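Local coordinates for protein glycosyl hydrolase 25 (Streptococcus pneumoniae, PDB 4FF5) that probably hydrolyses glycosidic bonds of the bacterial cell wall, as a family 25 glycosyl hydrolase, and takes part in the invasion of host cells by the pneumococcus, at residues A[66-71]-A[109-114]; A[148-153]-A[259-264]; A[73-78]-A[114-119]. All coordinates share one frame; numbering follows the deposited sequence.

Contact 1: A[66-71]-A[109-114]; sequences INYDAL and TELQKR
Salt bridges dominate the polar side of this meeting between helix 68-73 and the C-terminal end of helix 104-112. Arg-114, its chain extended from CG to NE, reaches across to Asp-69, whose OD1 accepts from NE at 2.7 Å. The same oxygen takes a weaker, more bent bond from Arg-114 NH2 (133° at the hydrogen). Asp-69 OD1 lies in the guanidinium plane, but the carboxylate is turned 47° against that plane, so NE meets OD1 from above the carboxylate. On its own segment Arg-114 NH1 is held twice, by the backbone Glu-110 O on a lone pair and, at 2.8 Å, by the anti lone pair of Glu-110 OE1.

Aromatic and apolar packing fills the other side. Glu-110 CB sits over the centre of the Tyr-68 ring, 3.4 Å from the centroid and 7° off the normal, a CH-pi contact; Ile-66 CG2 covers the opposite face. Leu-111 CD1 comes in at the ring edge, 3.6 Å from Tyr-68 CD1. Tyr-68 CB in turn lies over one face of the guanidinium, and its OH is hydrogen-bonded to His-107 ND1.

Asn-67, the N-cap of helix 68-73, accepts from Ala-70 N through OD1, with the donor above the carbonyl plane. With NE and NH1 both engaged, the guanidinium is fixed in rotation, and one arginine probably offsets two carboxylates that would otherwise repel each other.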
ATOM      1  N   ILE A  66       2.202   7.790  17.230  1.00 25.77           N
ATOM      2  CA  ILE A  66       1.265   6.658  17.159  1.00 24.76           C
ATOM      3  C   ILE A  66       1.272   5.780  18.414  1.00 24.85           C
ATOM      4  O   ILE A  66       2.307   5.211  18.779  1.00 24.33           O
ATOM      5  CB  ILE A  66       1.530   5.750  15.934  1.00 23.98           C
ATOM      6  CG1 ILE A  66       1.420   6.561  14.634  1.00 23.44           C
ATOM      7  CG2 ILE A  66       0.558   4.572  15.932  1.00 24.17           C
ATOM      8  CD1 ILE A  66       2.053   5.868  13.440  1.00 22.62           C
ATOM      9  N   ASN A  67       0.098   5.669  19.048  1.00 25.26           N
ATOM     10  CA  ASN A  67      -0.120   4.691  20.091  1.00 25.98           C
ATOM     11  C   ASN A  67      -0.410   3.350  19.415  1.00 25.29           C
ATOM     12  O   ASN A  67      -1.559   3.047  19.092  1.00 25.56           O
ATOM     13  CB  ASN A  67      -1.261   5.144  21.034  1.00 27.05           C
ATOM     14  CG  ASN A  67      -1.500   4.178  22.173  1.00 28.16           C
ATOM     15  OD1 ASN A  67      -0.966   3.074  22.181  1.00 28.58           O
ATOM     16  ND2 ASN A  67      -2.344   4.577  23.132  1.00 29.07           N
ATOM     17  N   TYR A  68       0.631   2.548  19.191  1.00 24.95           N
ATOM     18  CA  TYR A  68       0.444   1.318  18.398  1.00 26.09           C
ATOM     19  C   TYR A  68      -0.494   0.321  19.073  1.00 27.77           C
ATOM     20  O   TYR A  68      -1.278  -0.337  18.391  1.00 27.32           O
ATOM     21  CB  TYR A  68       1.758   0.649  18.021  1.00 24.30           C
ATOM     22  CG  TYR A  68       2.568   1.396  16.976  1.00 22.94           C
ATOM     23  CD1 TYR A  68       2.279   1.276  15.602  1.00 22.37           C
ATOM     24  CD2 TYR A  68       3.639   2.219  17.359  1.00 22.91           C
ATOM     25  CE1 TYR A  68       3.039   1.953  14.645  1.00 20.88           C
ATOM     26  CE2 TYR A  68       4.401   2.895  16.416  1.00 21.75           C
ATOM     27  CZ  TYR A  68       4.093   2.768  15.057  1.00 20.79           C
ATOM     28  OH  TYR A  68       4.869   3.451  14.146  1.00 19.15           O
ATOM     29  N   ASP A  69      -0.426   0.232  20.409  1.00 29.25           N
ATOM     30  CA  ASP A  69      -1.391  -0.574  21.181  1.00 31.08           C
ATOM     31  C   ASP A  69      -2.828  -0.237  20.806  1.00 30.21           C
ATOM     32  O   ASP A  69      -3.619  -1.132  20.501  1.00 32.72           O
ATOM     33  CB  ASP A  69      -1.188  -0.387  22.703  1.00 33.70           C
ATOM     34  CG  ASP A  69       0.096  -1.020  23.208  1.00 36.48           C
ATOM     35  OD1 ASP A  69       0.657  -1.890  22.516  1.00 37.55           O
ATOM     36  OD2 ASP A  69       0.549  -0.665  24.321  1.00 40.48           O
ATOM     37  N   ALA A  70      -3.168   1.048  20.823  1.00 29.08           N
ATOM     38  CA  ALA A  70      -4.525   1.485  20.497  1.00 29.52           C
ATOM     39  C   ALA A  70      -4.840   1.275  19.013  1.00 28.68           C
ATOM     40  O   ALA A  70      -5.920   0.785  18.643  1.00 29.23           O
ATOM     41  CB  ALA A  70      -4.729   2.944  20.887  1.00 28.91           C
ATOM     42  N   LEU A  71      -3.891   1.639  18.158  1.00 28.80           N
ATOM     43  CA  LEU A  71      -4.139   1.601  16.715  1.00 26.71           C
ATOM     44  C   LEU A  71      -4.397   0.182  16.214  1.00 27.31           C
ATOM     45  O   LEU A  71      -5.312  -0.034  15.412  1.00 26.81           O
ATOM     46  CB  LEU A  71      -2.997   2.293  15.955  1.00 27.10           C
ATOM     47  CG  LEU A  71      -3.261   2.737  14.499  1.00 26.24           C
ATOM     48  CD1 LEU A  71      -3.955   4.091  14.418  1.00 27.55           C
ATOM     49  CD2 LEU A  71      -1.971   2.780  13.707  1.00 25.58           C
ATOM     50  N   THR A 109       7.488  -3.223  12.172  1.00 20.35           N
ATOM     51  CA  THR A 109       7.760  -4.005  13.402  1.00 22.01           C
ATOM     52  C   THR A 109       6.720  -3.798  14.501  1.00 21.77           C
ATOM     53  O   THR A 109       6.305  -4.778  15.142  1.00 22.54           O
ATOM     54  CB  THR A 109       9.166  -3.749  13.982  1.00 22.55           C
ATOM     55  OG1 THR A 109       9.294  -2.372  14.310  1.00 24.17           O
ATOM     56  CG2 THR A 109      10.213  -4.090  12.983  1.00 22.14           C
ATOM     57  N   GLU A 110       6.315  -2.550  14.744  1.00 21.04           N
ATOM     58  CA  GLU A 110       5.356  -2.282  15.820  1.00 22.11           C
ATOM     59  C   GLU A 110       3.976  -2.912  15.566  1.00 21.80           C
ATOM     60  O   GLU A 110       3.276  -3.347  16.489  1.00 22.10           O
ATOM     61  CB  GLU A 110       5.238  -0.784  16.112  1.00 22.67           C
ATOM     62  CG  GLU A 110       6.528  -0.132  16.634  1.00 23.61           C
ATOM     63  CD  GLU A 110       6.778  -0.281  18.133  1.00 26.40           C
ATOM     64  OE1 GLU A 110       6.183  -1.139  18.810  1.00 26.77           O
ATOM     65  OE2 GLU A 110       7.606   0.496  18.644  1.00 27.86           O
ATOM     66  N   LEU A 111       3.593  -2.983  14.300  1.00 21.19           N
ATOM     67  CA  LEU A 111       2.313  -3.545  13.945  1.00 21.09           C
ATOM     68  C   LEU A 111       2.382  -5.060  13.904  1.00 21.56           C
ATOM     69  O   LEU A 111       1.452  -5.751  14.366  1.00 22.22           O
ATOM     70  CB  LEU A 111       1.874  -2.962  12.584  1.00 21.15           C
ATOM     71  CG  LEU A 111       0.798  -1.867  12.451  1.00 21.97           C
ATOM     72  CD1 LEU A 111       0.335  -1.132  13.706  1.00 22.16           C
ATOM     73  CD2 LEU A 111       1.109  -0.896  11.312  1.00 20.80           C
ATOM     74  N   GLN A 112       3.470  -5.594  13.360  1.00 21.91           N
ATOM     75  CA  GLN A 112       3.619  -7.051  13.282  1.00 23.31           C
ATOM     76  C   GLN A 112       3.677  -7.685  14.673  1.00 24.41           C
ATOM     77  O   GLN A 112       3.124  -8.762  14.886  1.00 24.65           O
ATOM     78  CB  GLN A 112       4.854  -7.439  12.476  1.00 22.68           C
ATOM     79  CG  GLN A 112       4.633  -7.273  10.987  1.00 22.74           C
ATOM     80  CD  GLN A 112       5.766  -7.798  10.151  1.00 23.00           C
ATOM     81  OE1 GLN A 112       6.922  -7.831  10.583  1.00 24.00           O
ATOM     82  NE2 GLN A 112       5.447  -8.210   8.940  1.00 22.58           N
ATOM     83  N   LYS A 113       4.334  -7.004  15.609  1.00 25.18           N
ATOM     84  CA  LYS A 113       4.458  -7.519  16.978  1.00 27.18           C
ATOM     85  C   LYS A 113       3.092  -7.562  17.653  1.00 28.03           C
ATOM     86  O   LYS A 113       2.892  -8.316  18.594  1.00 28.24           O
ATOM     87  CB  LYS A 113       5.449  -6.695  17.795  1.00 27.34           C
ATOM     88  CG  LYS A 113       4.948  -5.332  18.248  1.00 27.81           C
ATOM     89  N   ARG A 114       2.142  -6.790  17.127  1.00 28.24           N
ATOM     90  CA  ARG A 114       0.778  -6.771  17.662  1.00 27.81           C
ATOM     91  C   ARG A 114      -0.179  -7.587  16.782  1.00 27.42           C
ATOM     92  O   ARG A 114      -1.402  -7.424  16.846  1.00 27.06           O
ATOM     93  CB  ARG A 114       0.310  -5.330  17.885  1.00 27.95           C
ATOM     94  CG  ARG A 114       1.121  -4.600  18.955  1.00 29.05           C
ATOM     95  CD  ARG A 114       0.895  -3.096  18.923  1.00 28.05           C
ATOM     96  NE  ARG A 114       1.537  -2.408  20.050  1.00 29.11           N
ATOM     97  CZ  ARG A 114       2.816  -2.043  20.085  1.00 28.86           C
ATOM     98  NH1 ARG A 114       3.623  -2.310  19.066  1.00 28.71           N
ATOM     99  NH2 ARG A 114       3.302  -1.412  21.149  1.00 29.49           N
TER

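Contact 2: A[148-153]-A[259-264]; sequences PSYYWL and FRKLFL
The helix 255-263 ends here against the start of strand 151-155, one of the parallel strands of the TIM barrel. Ser-149, just ahead of the strand, donates from OG to Leu-262 O at 2.9 Å, arriving in the carbonyl plane on a lone pair; its chi1 of 74° sets OG between the backbone N and the carbonyl carbon. Water 2 donates to the same carbonyl oxygen and accepts from Trp-152 NE1, lying at the edge of the indole in its plane. Water 1 joins Ser-149 O to Lys-261 O, donating to both. Carbonyls from the last turn of this C-terminal helix, which follows the final strand of the barrel, thus meet the neighbouring segment through a hydroxyl and two waters. Leu-262, with CG anti to its carbonyl carbon, places CD2 over one face of the Tyr-150 ring, 4.1 Å from the centroid and 29° off the normal, a CH-pi contact. Leu-262 CD2 also lies 3.9 Å from Trp-152 CZ2. Lys-261 O approaches the Tyr-150 ring at its edge, 3.3 Å from CE1. The extended Lys-261 chain passes CE by Tyr-150 OH at 3.6 Å; that hydroxyl is hydrogen-bonded to Thr-202, and Lys-261 NZ forms a salt bridge with Asp-227.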
ATOM      1  N   PRO A 148       6.506  -9.160   4.148  1.00 21.86           N
ATOM      2  CA  PRO A 148       5.229  -8.457   4.008  1.00 20.50           C
ATOM      3  C   PRO A 148       4.184  -9.320   3.288  1.00 20.02           C
ATOM      4  O   PRO A 148       4.537 -10.193   2.481  1.00 21.07           O
ATOM      5  CB  PRO A 148       5.599  -7.219   3.194  1.00 19.44           C
ATOM      6  CG  PRO A 148       6.811  -7.612   2.422  1.00 19.71           C
ATOM      7  CD  PRO A 148       7.564  -8.557   3.310  1.00 20.70           C
ATOM      8  N   SER A 149       2.914  -9.083   3.595  1.00 19.74           N
ATOM      9  CA  SER A 149       1.826  -9.871   3.020  1.00 19.35           C
ATOM     10  C   SER A 149       1.583  -9.593   1.529  1.00 18.94           C
ATOM     11  O   SER A 149       0.932 -10.388   0.855  1.00 18.31           O
ATOM     12  CB  SER A 149       0.540  -9.644   3.807  1.00 19.77           C
ATOM     13  OG  SER A 149      -0.000  -8.353   3.520  1.00 20.00           O
ATOM     14  N   TYR A 150       2.079  -8.454   1.032  1.00 17.41           N
ATOM     15  CA  TYR A 150       1.853  -8.040  -0.341  1.00 16.80           C
ATOM     16  C   TYR A 150       2.826  -6.913  -0.669  1.00 16.23           C
ATOM     17  O   TYR A 150       3.235  -6.170   0.218  1.00 15.10           O
ATOM     18  CB  TYR A 150       0.415  -7.536  -0.509  1.00 16.91           C
ATOM     19  CG  TYR A 150      -0.351  -8.176  -1.649  1.00 17.05           C
ATOM     20  CD1 TYR A 150      -1.162  -9.293  -1.426  1.00 17.98           C
ATOM     21  CD2 TYR A 150      -0.272  -7.664  -2.949  1.00 16.94           C
ATOM     22  CE1 TYR A 150      -1.869  -9.890  -2.468  1.00 17.85           C
ATOM     23  CE2 TYR A 150      -0.978  -8.250  -3.996  1.00 16.99           C
ATOM     24  CZ  TYR A 150      -1.779  -9.359  -3.745  1.00 17.72           C
ATOM     25  OH  TYR A 150      -2.476  -9.960  -4.778  1.00 17.55           O
ATOM     26  N   TYR A 151       3.178  -6.783  -1.937  1.00 15.41           N
ATOM     27  CA  TYR A 151       3.964  -5.646  -2.391  1.00 16.04           C
ATOM     28  C   TYR A 151       3.103  -4.829  -3.343  1.00 15.44           C
ATOM     29  O   TYR A 151       2.539  -5.383  -4.279  1.00 15.96           O
ATOM     30  CB  TYR A 151       5.183  -6.137  -3.151  1.00 16.50           C
ATOM     31  CG  TYR A 151       6.180  -6.878  -2.314  1.00 17.17           C
ATOM     32  CD1 TYR A 151       6.035  -8.253  -2.049  1.00 17.71           C
ATOM     33  CD2 TYR A 151       7.305  -6.222  -1.826  1.00 17.13           C
ATOM     34  CE1 TYR A 151       6.991  -8.933  -1.279  1.00 18.26           C
ATOM     35  CE2 TYR A 151       8.257  -6.891  -1.062  1.00 17.82           C
ATOM     36  CZ  TYR A 151       8.103  -8.240  -0.796  1.00 18.55           C
ATOM     37  OH  TYR A 151       9.083  -8.865  -0.031  1.00 19.05           O
ATOM     38  N   TRP A 152       3.004  -3.527  -3.106  1.00 14.85           N
ATOM     39  CA  TRP A 152       2.157  -2.653  -3.936  1.00 13.88           C
ATOM     40  C   TRP A 152       2.946  -1.583  -4.655  1.00 13.52           C
ATOM     41  O   TRP A 152       3.825  -0.927  -4.061  1.00 13.26           O
ATOM     42  CB  TRP A 152       1.106  -1.974  -3.052  1.00 13.63           C
ATOM     43  CG  TRP A 152       0.053  -2.908  -2.496  1.00 13.82           C
ATOM     44  CD1 TRP A 152       0.031  -3.522  -1.253  1.00 14.15           C
ATOM     45  CD2 TRP A 152      -1.171  -3.358  -3.167  1.00 13.97           C
ATOM     46  NE1 TRP A 152      -1.096  -4.288  -1.102  1.00 14.94           N
ATOM     47  CE2 TRP A 152      -1.857  -4.242  -2.219  1.00 14.37           C
ATOM     48  CE3 TRP A 152      -1.751  -3.124  -4.419  1.00 13.47           C
ATOM     49  CZ2 TRP A 152      -3.078  -4.844  -2.518  1.00 14.31           C
ATOM     50  CZ3 TRP A 152      -2.967  -3.757  -4.716  1.00 13.73           C
ATOM     51  CH2 TRP A 152      -3.620  -4.580  -3.781  1.00 13.83           C
ATOM     52  N   LEU A 153       2.604  -1.366  -5.929  1.00 12.88           N
ATOM     53  CA  LEU A 153       3.171  -0.287  -6.729  1.00 12.74           C
ATOM     54  C   LEU A 153       2.193   0.861  -6.719  1.00 12.88           C
ATOM     55  O   LEU A 153       1.082   0.726  -7.246  1.00 13.30           O
ATOM     56  CB  LEU A 153       3.368  -0.757  -8.189  1.00 12.86           C
ATOM     57  CG  LEU A 153       4.692  -1.498  -8.475  1.00 13.24           C
ATOM     58  CD1 LEU A 153       4.773  -2.825  -7.732  1.00 13.12           C
ATOM     59  CD2 LEU A 153       4.879  -1.659  -9.982  1.00 13.17           C
ATOM     60  N   PHE A 259      -9.643 -10.339   1.965  1.00 20.73           N
ATOM     61  CA  PHE A 259      -8.733 -10.000   3.043  1.00 21.04           C
ATOM     62  C   PHE A 259      -7.627 -11.058   3.178  1.00 21.60           C
ATOM     63  O   PHE A 259      -6.457 -10.720   3.344  1.00 20.95           O
ATOM     64  CB  PHE A 259      -9.478  -9.831   4.382  1.00 21.99           C
ATOM     65  CG  PHE A 259      -8.598  -9.320   5.474  1.00 21.71           C
ATOM     66  CD1 PHE A 259      -8.449  -7.954   5.681  1.00 21.61           C
ATOM     67  CD2 PHE A 259      -7.865 -10.199   6.254  1.00 22.50           C
ATOM     68  CE1 PHE A 259      -7.590  -7.479   6.663  1.00 21.04           C
ATOM     69  CE2 PHE A 259      -7.021  -9.740   7.246  1.00 22.20           C
ATOM     70  CZ  PHE A 259      -6.878  -8.375   7.444  1.00 22.66           C
ATOM     71  N   ARG A 260      -8.010 -12.337   3.149  1.00 22.70           N
ATOM     72  CA  ARG A 260      -7.036 -13.431   3.192  1.00 23.25           C
ATOM     73  C   ARG A 260      -6.012 -13.269   2.074  1.00 22.05           C
ATOM     74  O   ARG A 260      -4.809 -13.329   2.311  1.00 22.02           O
ATOM     75  CB  ARG A 260      -7.713 -14.808   3.067  1.00 24.90           C
ATOM     76  CG  ARG A 260      -6.697 -15.947   3.026  1.00 26.62           C
ATOM     77  CD  ARG A 260      -7.321 -17.281   2.624  1.00 28.87           C
ATOM     78  N   LYS A 261      -6.502 -13.062   0.859  1.00 21.29           N
ATOM     79  CA  LYS A 261      -5.645 -12.841  -0.290  1.00 20.32           C
ATOM     80  C   LYS A 261      -4.593 -11.743  -0.038  1.00 19.82           C
ATOM     81  O   LYS A 261      -3.405 -11.917  -0.331  1.00 19.82           O
ATOM     82  CB  LYS A 261      -6.506 -12.454  -1.482  1.00 19.91           C
ATOM     83  CG  LYS A 261      -5.694 -12.147  -2.715  1.00 19.59           C
ATOM     84  CD  LYS A 261      -6.589 -11.919  -3.913  1.00 19.97           C
ATOM     85  CE  LYS A 261      -5.841 -11.183  -4.996  1.00 19.04           C
ATOM     86  NZ  LYS A 261      -6.760 -10.814  -6.118  1.00 19.50           N
ATOM     87  N   LEU A 262      -5.046 -10.617   0.502  1.00 18.85           N
ATOM     88  CA  LEU A 262      -4.200  -9.414   0.586  1.00 18.48           C
ATOM     89  C   LEU A 262      -3.322  -9.370   1.821  1.00 18.66           C
ATOM     90  O   LEU A 262      -2.259  -8.732   1.806  1.00 18.96           O
ATOM     91  CB  LEU A 262      -5.053  -8.140   0.520  1.00 17.86           C
ATOM     92  CG  LEU A 262      -5.903  -7.960  -0.761  1.00 18.42           C
ATOM     93  CD1 LEU A 262      -6.535  -6.575  -0.802  1.00 18.54           C
ATOM     94  CD2 LEU A 262      -5.092  -8.182  -2.023  1.00 17.68           C
ATOM     95  N   PHE A 263      -3.777 -10.022   2.885  1.00 19.00           N
ATOM     96  CA  PHE A 263      -3.116  -9.896   4.181  1.00 20.56           C
ATOM     97  C   PHE A 263      -2.643 -11.181   4.839  1.00 22.06           C
ATOM     98  O   PHE A 263      -1.773 -11.145   5.701  1.00 22.96           O
ATOM     99  CB  PHE A 263      -3.994  -9.092   5.114  1.00 19.93           C
ATOM    100  CG  PHE A 263      -3.993  -7.640   4.769  1.00 19.60           C
ATOM    101  CD1 PHE A 263      -2.893  -6.839   5.085  1.00 18.82           C
ATOM    102  CD2 PHE A 263      -5.046  -7.084   4.064  1.00 19.32           C
ATOM    103  CE1 PHE A 263      -2.868  -5.501   4.736  1.00 18.68           C
ATOM    104  CE2 PHE A 263      -5.024  -5.743   3.703  1.00 19.49           C
ATOM    105  CZ  PHE A 263      -3.934  -4.949   4.045  1.00 18.59           C
ATOM    106  N   LEU A 264      -3.197 -12.309   4.433  1.00 23.76           N
ATOM    107  CA  LEU A 264      -2.932 -13.554   5.152  1.00 26.22           C
ATOM    108  C   LEU A 264      -2.255 -14.626   4.293  1.00 28.05           C
ATOM    109  O   LEU A 264      -2.263 -15.805   4.647  1.00 29.18           O
ATOM    110  CB  LEU A 264      -4.221 -14.055   5.818  1.00 26.93           C
ATOM    111  CG  LEU A 264      -4.932 -13.178   6.870  1.00 26.93           C
ATOM    112  CD1 LEU A 264      -6.195 -13.859   7.395  1.00 28.12           C
ATOM    113  CD2 LEU A 264      -4.038 -12.755   8.027  1.00 27.06           C
TER
HETATM  114  O   HOH W   1      -1.319 -11.957   1.659  1.00 17.64           O
HETATM  115  O   HOH W   2      -2.172  -5.826   1.090  1.00 15.56           O

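Contact 3: A[73-78]-A[114-119]; sequences QNISGA and RNVPVA
Val-116 points its side chain at the opposing segment, with CG1 anti to the backbone N (chi1 -178°), and this one methyl serves two neighbours. Val-116 CG1 lies 3.8 Å from Gly-77 CA and 4.0 Å from Ile-75 CD1. Ile-75 and Val-116 cross at about a right angle, tip to tip; a chi1 of 66° puts Ile-75 CG1 in the crowded position between N and the carbonyl carbon, from where CD1 extends to the valine. Pro-117 instead brings CD and CG to the backbone, CD lying 3.4 Å from Ser-76 O. Beyond these side chains the segments pair as parallel strands. Ala-78 N donates to Pro-117 O at 3.1 Å, and Ala-119 N to Ala-78 O at 2.9 Å, both nearly along the C=O axes. A CA-H...O contact from Val-118 CA, 3.3 Å from Ala-78 O, adds to the second bond. Ala-78 and Val-118 send their side chains to the same face of the sheet, where both touch Leu-111. Asn-115, at positive phi (67°), closes helix 104-112 in a Schellman motif and turns the chain into strand 118-123. The pairing is thus the close of a beta-alpha-beta crossover from strand 77-84 through that helix, with strand 54-57 beside strand 77-84 and strand 151-155 beside strand 118-123.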
ATOM      1  N   GLN A  73      -5.692  -2.469  17.560  1.00 32.00           N
ATOM      2  CA  GLN A  73      -7.007  -3.034  17.883  1.00 33.31           C
ATOM      3  C   GLN A  73      -8.159  -2.305  17.158  1.00 32.78           C
ATOM      4  O   GLN A  73      -9.301  -2.787  17.177  1.00 33.06           O
ATOM      5  CB  GLN A  73      -7.249  -3.131  19.402  1.00 36.21           C
ATOM      6  CG  GLN A  73      -6.202  -3.903  20.210  1.00 37.09           C
ATOM      7  CD  GLN A  73      -5.842  -5.277  19.637  1.00 38.18           C
ATOM      8  OE1 GLN A  73      -6.696  -6.149  19.469  1.00 38.70           O
ATOM      9  NE2 GLN A  73      -4.553  -5.476  19.357  1.00 39.34           N
ATOM     10  N   ASN A  74      -7.835  -1.189  16.490  1.00 30.51           N
ATOM     11  CA  ASN A  74      -8.801  -0.402  15.700  1.00 29.59           C
ATOM     12  C   ASN A  74      -8.656  -0.584  14.169  1.00 26.75           C
ATOM     13  O   ASN A  74      -9.352   0.075  13.386  1.00 25.84           O
ATOM     14  CB  ASN A  74      -8.721   1.090  16.080  1.00 30.36           C
ATOM     15  CG  ASN A  74      -9.269   1.383  17.476  1.00 33.42           C
ATOM     16  OD1 ASN A  74     -10.316   0.883  17.852  1.00 35.10           O
ATOM     17  ND2 ASN A  74      -8.567   2.222  18.238  1.00 33.95           N
ATOM     18  N   ILE A  75      -7.759  -1.475  13.745  1.00 24.62           N
ATOM     19  CA  ILE A  75      -7.568  -1.762  12.316  1.00 23.17           C
ATOM     20  C   ILE A  75      -7.531  -3.263  12.010  1.00 22.64           C
ATOM     21  O   ILE A  75      -7.287  -4.082  12.902  1.00 22.72           O
ATOM     22  CB  ILE A  75      -6.294  -1.060  11.764  1.00 22.93           C
ATOM     23  CG1 ILE A  75      -5.013  -1.634  12.409  1.00 23.14           C
ATOM     24  CG2 ILE A  75      -6.394   0.449  11.978  1.00 21.88           C
ATOM     25  CD1 ILE A  75      -3.711  -1.140  11.799  1.00 23.30           C
ATOM     26  N   SER A  76      -7.755  -3.618  10.746  1.00 20.96           N
ATOM     27  CA  SER A  76      -7.672  -5.003  10.321  1.00 21.11           C
ATOM     28  C   SER A  76      -6.345  -5.329   9.646  1.00 20.74           C
ATOM     29  O   SER A  76      -5.890  -6.471   9.672  1.00 21.51           O
ATOM     30  CB  SER A  76      -8.857  -5.359   9.408  1.00 20.98           C
ATOM     31  OG  SER A  76      -8.944  -4.459   8.315  1.00 19.72           O
ATOM     32  N   GLY A  77      -5.732  -4.325   9.029  1.00 20.15           N
ATOM     33  CA  GLY A  77      -4.461  -4.501   8.313  1.00 18.54           C
ATOM     34  C   GLY A  77      -3.826  -3.150   8.015  1.00 17.39           C
ATOM     35  O   GLY A  77      -4.455  -2.087   8.189  1.00 16.86           O
ATOM     36  N   ALA A  78      -2.570  -3.177   7.579  1.00 16.29           N
ATOM     37  CA  ALA A  78      -1.846  -1.933   7.308  1.00 15.25           C
ATOM     38  C   ALA A  78      -0.963  -2.107   6.081  1.00 14.43           C
ATOM     39  O   ALA A  78      -0.438  -3.193   5.833  1.00 15.13           O
ATOM     40  CB  ALA A  78      -1.002  -1.536   8.505  1.00 15.47           C
ATOM     41  N   ARG A 114       2.142  -6.790  17.127  1.00 28.24           N
ATOM     42  CA  ARG A 114       0.778  -6.771  17.662  1.00 27.81           C
ATOM     43  C   ARG A 114      -0.179  -7.587  16.782  1.00 27.42           C
ATOM     44  O   ARG A 114      -1.402  -7.424  16.846  1.00 27.06           O
ATOM     45  CB  ARG A 114       0.310  -5.330  17.885  1.00 27.95           C
ATOM     46  CG  ARG A 114       1.121  -4.600  18.955  1.00 29.05           C
ATOM     47  CD  ARG A 114       0.895  -3.096  18.923  1.00 28.05           C
ATOM     48  NE  ARG A 114       1.537  -2.408  20.050  1.00 29.11           N
ATOM     49  CZ  ARG A 114       2.816  -2.043  20.085  1.00 28.86           C
ATOM     50  NH1 ARG A 114       3.623  -2.310  19.066  1.00 28.71           N
ATOM     51  NH2 ARG A 114       3.302  -1.412  21.149  1.00 29.49           N
ATOM     52  N   ASN A 115       0.403  -8.499  15.997  1.00 27.21           N
ATOM     53  CA  ASN A 115      -0.328  -9.476  15.185  1.00 27.71           C
ATOM     54  C   ASN A 115      -1.142  -8.878  14.036  1.00 26.43           C
ATOM     55  O   ASN A 115      -1.992  -9.557  13.476  1.00 28.22           O
ATOM     56  CB  ASN A 115      -1.210 -10.393  16.057  1.00 29.28           C
ATOM     57  CG  ASN A 115      -0.429 -11.525  16.703  1.00 31.65           C
ATOM     58  OD1 ASN A 115       0.798 -11.513  16.724  1.00 32.74           O
ATOM     59  ND2 ASN A 115      -1.147 -12.508  17.257  1.00 33.28           N
ATOM     60  N   VAL A 116      -0.893  -7.611  13.703  1.00 24.83           N
ATOM     61  CA  VAL A 116      -1.534  -6.975  12.537  1.00 23.18           C
ATOM     62  C   VAL A 116      -0.794  -7.426  11.289  1.00 22.34           C
ATOM     63  O   VAL A 116       0.449  -7.395  11.252  1.00 21.32           O
ATOM     64  CB  VAL A 116      -1.484  -5.423  12.593  1.00 22.73           C
ATOM     65  CG1 VAL A 116      -2.192  -4.794  11.386  1.00 21.88           C
ATOM     66  CG2 VAL A 116      -2.058  -4.895  13.893  1.00 23.16           C
ATOM     67  N   PRO A 117      -1.537  -7.844  10.250  1.00 21.52           N
ATOM     68  CA  PRO A 117      -0.816  -8.156   9.032  1.00 21.18           C
ATOM     69  C   PRO A 117      -0.461  -6.866   8.274  1.00 20.12           C
ATOM     70  O   PRO A 117      -1.245  -5.907   8.248  1.00 19.73           O
ATOM     71  CB  PRO A 117      -1.794  -9.044   8.270  1.00 21.70           C
ATOM     72  CG  PRO A 117      -3.137  -8.583   8.716  1.00 21.93           C
ATOM     73  CD  PRO A 117      -2.978  -8.142  10.138  1.00 22.38           C
ATOM     74  N   VAL A 118       0.725  -6.863   7.673  1.00 18.81           N
ATOM     75  CA  VAL A 118       1.292  -5.658   7.106  1.00 17.28           C
ATOM     76  C   VAL A 118       1.802  -5.975   5.711  1.00 16.49           C
ATOM     77  O   VAL A 118       2.547  -6.942   5.510  1.00 17.19           O
ATOM     78  CB  VAL A 118       2.481  -5.147   7.966  1.00 17.02           C
ATOM     79  CG1 VAL A 118       3.097  -3.892   7.355  1.00 16.24           C
ATOM     80  CG2 VAL A 118       2.028  -4.876   9.394  1.00 17.11           C
ATOM     81  N   ALA A 119       1.385  -5.154   4.756  1.00 15.37           N
ATOM     82  CA  ALA A 119       1.887  -5.195   3.400  1.00 14.88           C
ATOM     83  C   ALA A 119       2.721  -3.940   3.204  1.00 14.33           C
ATOM     84  O   ALA A 119       2.777  -3.090   4.099  1.00 14.24           O
ATOM     85  CB  ALA A 119       0.713  -5.226   2.428  1.00 14.72           C
TER

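In the fold
Contacts 1 and 3 hold neighbouring parts of the run from helix 68-73 through strand 77-84 and helix 104-112 to strand 118-123: they share Arg-114, and Leu-111 of contact 1 packs on Ala-78 and Val-118 of contact 3. Contact 1, its centre about 17 Å from the centre of the chain, joins two helices on the outer layer; it is partly buried and pairs a surface salt-bridge network with packing round the Tyr-68 ring. Contact 3 is buried and relies on strand pairing and aliphatic packing. Contact 2, the most central, its centre about 9 Å from the centre of the chain, is buried too, yet mixes aromatic packing with ordered waters around a helix end. It meets contact 3 in the sheet but does not touch contact 1.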